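Local structure of motility-associated killing factor MakB (Vibrio cholerae serotype O1, 6W1W) at residues L109-L114 / D289-V294; T86-A91 / I318-W323. The protein is probably one component of a three-part cytotoxin of Vibrio cholerae, structurally similar to alpha-pore-forming toxins that insert into target membranes. One frame throughout, in Å; residues are numbered along the deposited sequence.

Contact 1: L109-L114 / D289-V294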
# COMPACT_ATOMS: atom_id res chain seq x y z
N LEU A 109 -1.65 -23.25 -25.34
CA LEU A 109 -2.48 -22.08 -25.05
C LEU A 109 -2.25 -21.60 -23.62
O LEU A 109 -2.17 -20.40 -23.37
CB LEU A 109 -3.96 -22.40 -25.27
CG LEU A 109 -4.93 -21.28 -24.87
CD1 LEU A 109 -4.66 -20.01 -25.67
CD2 LEU A 109 -6.38 -21.72 -25.02
N LEU A 110 -2.13 -22.54 -22.67
CA LEU A 110 -1.75 -22.17 -21.31
C LEU A 110 -0.32 -21.66 -21.27
O LEU A 110 -0.02 -20.69 -20.56
CB LEU A 110 -1.91 -23.36 -20.37
CG LEU A 110 -3.33 -23.89 -20.17
CD1 LEU A 110 -3.28 -25.21 -19.43
CD2 LEU A 110 -4.16 -22.87 -19.40
N GLN A 111 0.57 -22.30 -22.04
CA GLN A 111 1.98 -21.90 -22.04
C GLN A 111 2.15 -20.47 -22.52
O GLN A 111 2.99 -19.73 -21.98
CB GLN A 111 2.78 -22.87 -22.90
CG GLN A 111 4.24 -22.50 -23.05
CD GLN A 111 4.88 -23.22 -24.22
OE1 GLN A 111 5.82 -24.00 -24.05
NE2 GLN A 111 4.37 -22.96 -25.42
N LYS A 112 1.38 -20.06 -23.52
CA LYS A 112 1.43 -18.67 -23.96
C LYS A 112 0.89 -17.74 -22.88
O LYS A 112 1.52 -16.74 -22.53
CB LYS A 112 0.66 -18.49 -25.27
CG LYS A 112 0.81 -17.10 -25.90
CD LYS A 112 -0.00 -16.96 -27.18
CE LYS A 112 -1.49 -16.82 -26.89
NZ LYS A 112 -1.79 -15.57 -26.12
N THR A 113 -0.27 -18.09 -22.32
CA THR A 113 -0.87 -17.25 -21.28
C THR A 113 0.01 -17.20 -20.04
O THR A 113 0.18 -16.14 -19.43
CB THR A 113 -2.27 -17.75 -20.93
OG1 THR A 113 -3.01 -17.96 -22.14
CG2 THR A 113 -3.01 -16.74 -20.07
N LEU A 114 0.59 -18.34 -19.66
CA LEU A 114 1.53 -18.36 -18.54
C LEU A 114 2.70 -17.42 -18.80
O LEU A 114 3.04 -16.59 -17.95
CB LEU A 114 2.03 -19.78 -18.28
CG LEU A 114 1.17 -20.63 -17.35
CD1 LEU A 114 1.59 -22.08 -17.43
CD2 LEU A 114 1.29 -20.13 -15.93
N ASP A 289 7.25 -21.54 -11.85
CA ASP A 289 7.23 -22.99 -11.64
C ASP A 289 5.88 -23.61 -11.99
O ASP A 289 5.77 -24.84 -11.99
CB ASP A 289 7.63 -23.33 -10.20
CG ASP A 289 6.69 -22.75 -9.16
OD1 ASP A 289 5.78 -21.98 -9.52
OD2 ASP A 289 6.87 -23.08 -7.96
N GLU A 290 4.87 -22.79 -12.30
CA GLU A 290 3.65 -23.30 -12.92
C GLU A 290 3.85 -23.53 -14.41
O GLU A 290 3.31 -24.48 -14.99
CB GLU A 290 2.49 -22.33 -12.68
CG GLU A 290 1.13 -22.88 -13.07
CD GLU A 290 0.75 -24.11 -12.27
OE1 GLU A 290 1.05 -24.15 -11.06
OE2 GLU A 290 0.16 -25.04 -12.86
N LEU A 291 4.62 -22.65 -15.05
CA LEU A 291 5.01 -22.87 -16.44
C LEU A 291 5.94 -24.07 -16.57
O LEU A 291 5.84 -24.83 -17.54
CB LEU A 291 5.66 -21.61 -17.00
CG LEU A 291 6.44 -21.73 -18.31
CD1 LEU A 291 5.50 -21.87 -19.50
CD2 LEU A 291 7.35 -20.52 -18.47
N ASP A 292 6.85 -24.25 -15.61
CA ASP A 292 7.72 -25.42 -15.62
C ASP A 292 6.91 -26.71 -15.64
O ASP A 292 7.37 -27.72 -16.19
CB ASP A 292 8.65 -25.41 -14.41
CG ASP A 292 9.53 -24.18 -14.37
OD1 ASP A 292 9.48 -23.38 -15.32
OD2 ASP A 292 10.28 -24.02 -13.37
N LYS A 293 5.71 -26.71 -15.06
CA LYS A 293 4.88 -27.91 -15.09
C LYS A 293 4.29 -28.13 -16.48
O LYS A 293 4.30 -29.26 -16.98
CB LYS A 293 3.76 -27.81 -14.05
CG LYS A 293 4.24 -27.67 -12.61
CD LYS A 293 3.04 -27.48 -11.68
CE LYS A 293 3.47 -26.95 -10.32
NZ LYS A 293 2.31 -26.46 -9.53
N VAL A 294 3.78 -27.07 -17.11
CA VAL A 294 3.19 -27.25 -18.44
C VAL A 294 4.26 -27.46 -19.50
O VAL A 294 3.96 -28.03 -20.56
CB VAL A 294 2.28 -26.07 -18.81
CG1 VAL A 294 1.36 -25.74 -17.66
CG2 VAL A 294 3.10 -24.87 -19.21

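Contact 2: T86-A91 / I318-W323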
# COMPACT_ATOMS: atom_id res chain seq x y z
N THR A 86 -9.36 -19.85 -19.09
CA THR A 86 -8.79 -20.66 -20.16
C THR A 86 -8.32 -22.02 -19.65
O THR A 86 -8.13 -22.94 -20.46
CB THR A 86 -7.63 -19.93 -20.84
OG1 THR A 86 -6.56 -19.73 -19.89
CG2 THR A 86 -8.08 -18.58 -21.38
N PHE A 87 -8.14 -22.18 -18.34
CA PHE A 87 -7.72 -23.47 -17.81
C PHE A 87 -8.87 -24.47 -17.82
O PHE A 87 -8.66 -25.66 -18.12
CB PHE A 87 -7.18 -23.30 -16.39
CG PHE A 87 -6.39 -24.49 -15.89
CD1 PHE A 87 -7.04 -25.64 -15.45
CD2 PHE A 87 -5.01 -24.44 -15.83
CE1 PHE A 87 -6.32 -26.72 -14.99
CE2 PHE A 87 -4.29 -25.52 -15.36
CZ PHE A 87 -4.94 -26.66 -14.94
N ASP A 88 -10.09 -24.02 -17.50
CA ASP A 88 -11.26 -24.90 -17.55
C ASP A 88 -11.57 -25.37 -18.96
O ASP A 88 -12.16 -26.44 -19.12
CB ASP A 88 -12.47 -24.18 -16.96
CG ASP A 88 -12.67 -24.49 -15.49
OD1 ASP A 88 -11.84 -25.25 -14.93
OD2 ASP A 88 -13.66 -24.00 -14.90
N ALA A 89 -11.17 -24.61 -19.98
CA ALA A 89 -11.36 -25.07 -21.35
C ALA A 89 -10.58 -26.35 -21.62
O ALA A 89 -11.03 -27.20 -22.39
CB ALA A 89 -10.96 -23.98 -22.34
N CYS A 90 -9.41 -26.50 -20.99
CA CYS A 90 -8.56 -27.66 -21.23
C CYS A 90 -8.81 -28.80 -20.25
O CYS A 90 -8.23 -29.88 -20.43
CB CYS A 90 -7.08 -27.26 -21.16
SG CYS A 90 -6.60 -26.06 -22.43
N ALA A 91 -9.64 -28.60 -19.24
CA ALA A 91 -10.02 -29.67 -18.32
C ALA A 91 -11.40 -30.17 -18.71
O ALA A 91 -12.43 -29.64 -18.28
CB ALA A 91 -9.96 -29.19 -16.87
N ILE A 318 -9.01 -31.93 -10.25
CA ILE A 318 -8.70 -31.35 -8.95
C ILE A 318 -7.82 -30.12 -9.10
O ILE A 318 -7.76 -29.29 -8.18
CB ILE A 318 -8.03 -32.38 -8.01
CG1 ILE A 318 -6.50 -32.26 -8.07
CG2 ILE A 318 -8.48 -33.80 -8.34
CD1 ILE A 318 -5.79 -33.11 -7.03
N ALA A 319 -7.14 -29.97 -10.24
CA ALA A 319 -6.34 -28.77 -10.48
C ALA A 319 -7.22 -27.58 -10.83
O ALA A 319 -7.00 -26.47 -10.32
CB ALA A 319 -5.33 -29.04 -11.59
N SER A 320 -8.23 -27.78 -11.69
CA SER A 320 -9.12 -26.68 -12.05
C SER A 320 -9.98 -26.25 -10.88
O SER A 320 -10.31 -25.06 -10.76
CB SER A 320 -9.99 -27.08 -13.24
OG SER A 320 -10.99 -28.00 -12.86
N ALA A 321 -10.36 -27.19 -10.01
CA ALA A 321 -11.12 -26.82 -8.81
C ALA A 321 -10.30 -25.94 -7.88
O ALA A 321 -10.86 -25.10 -7.17
CB ALA A 321 -11.59 -28.08 -8.08
N SER A 322 -8.98 -26.12 -7.87
CA SER A 322 -8.11 -25.26 -7.08
C SER A 322 -7.94 -23.88 -7.72
O SER A 322 -7.80 -22.88 -7.01
CB SER A 322 -6.75 -25.92 -6.87
OG SER A 322 -6.87 -27.15 -6.19
N TRP A 323 -7.95 -23.81 -9.05
CA TRP A 323 -7.93 -22.51 -9.71
C TRP A 323 -9.23 -21.75 -9.49
O TRP A 323 -9.22 -20.52 -9.41
CB TRP A 323 -7.65 -22.67 -11.21
CG TRP A 323 -6.22 -22.97 -11.48
CD1 TRP A 323 -5.68 -24.15 -11.88
CD2 TRP A 323 -5.12 -22.06 -11.32
NE1 TRP A 323 -4.32 -24.04 -11.99
CE2 TRP A 323 -3.95 -22.76 -11.66
CE3 TRP A 323 -5.02 -20.72 -10.94
CZ2 TRP A 323 -2.69 -22.17 -11.62
CZ3 TRP A 323 -3.77 -20.14 -10.90
CH2 TRP A 323 -2.63 -20.86 -11.24

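Contact 1: L109-L114 / D289-V294
Leu114 reaches across from helix 100-151 and sets one methyl among three residues of helix 276-302. Its CD1 lies 3.6 Å from Val294 CG2, the two side chains meeting tip to tip, and nearly as close to Val294 CG1, so this methyl touches both branches of the valine. The same CD1 comes to 3.6 Å from Leu291 CA, against the backbone itself. Leu114 CD2 passes obliquely by the aliphatic part of Glu290, 4.0 Å from Glu290 CG. One turn earlier, Gln111 CG, anti to its backbone N (chi1 176°), packs against Leu291 CD1 at 3.8 Å.

Two polar pairings lie within the segments, one in each helix. Glu290 OE1 forms a salt bridge with Lys293 NZ at 3.0 Å, met on the syn side but 34° out of the carboxylate plane. Thr113 OG1 and Thr113 N bond to Leu109 O from opposite faces of the carbonyl plane.

The two segments run antiparallel at 160°, with axes 9.8 Å apart, consistent with the long helical bundle of the alpha-pore-forming toxins that the protein resembles. Tyr83 of helix 69-90 also touches Leu114. With no polar pair established between the segments, cohesion here rests mainly on dispersion and burial of apolar surface.

Contact 2: T86-A91 / I318-W323
Phe87 of helix 69-90 turns its ring to helix 316-333 and receives Trp323 over one face. Trp323 CD1 stands 3.8 Å above the ring plane, over its centre, and Trp323 NE1 lies 3.7 Å from Phe87 CE2. The planes of the phenyl and the five-membered indole ring meet at 39°, an oblique pairing with centroids 4.5 Å apart. Phe87 CG is anti to the backbone N (chi1 -165°), beside the carbonyl carbon. Trp323 NE1 is hydrogen-bonded to Leu5 O of the N-terminal loop, and Tyr83 meets the indole edge-to-face.

Small side chains add carbon contacts. Ala319 CB touches Phe87 CZ at 4.1 Å, Ser320 CB lies 4.0 Å from Phe87 CD1, and Ala91 CB packs on Ser320 CB.

At the partly exposed margin, the carboxylate of Asp88 lies beside Ser320, whose OG has a weak bond to Lys317 O. Within its own helix, Ser322 OG bonds to Ile318 O at 3.1 Å.

The antiparallel segments, their axes 9.8 Å apart, join helices 69-90 and 316-333; Cys90 is tied to Cys106 of helix 100-151 by a disulfide. The contact therefore combines aromatic and aliphatic packing with an indole N-H satisfied by the loop, so that Trp323 links both helices to the N-terminal segment.

Contacts 1 and 2 lie on the same side of the chain's centre, near one end of the elongated helical bundle, with their centres about 13 Å apart. Helices 69-90 and 100-151 follow each other in the chain, and Leu110 of contact 1 packs on contact 2: Leu110 CD2 lies 3.9 Å from Phe87 CA. A second packing contact joins helices 276-302 and 316-333, where Glu290 CD lies 4.0 Å from Trp323 CZ2. Tyr83 is a neighbour common to the two contacts, and Leu5 of the N-terminal loop touches Glu290 and Phe87. The two antiparallel helix pairs thus form one continuous packed region.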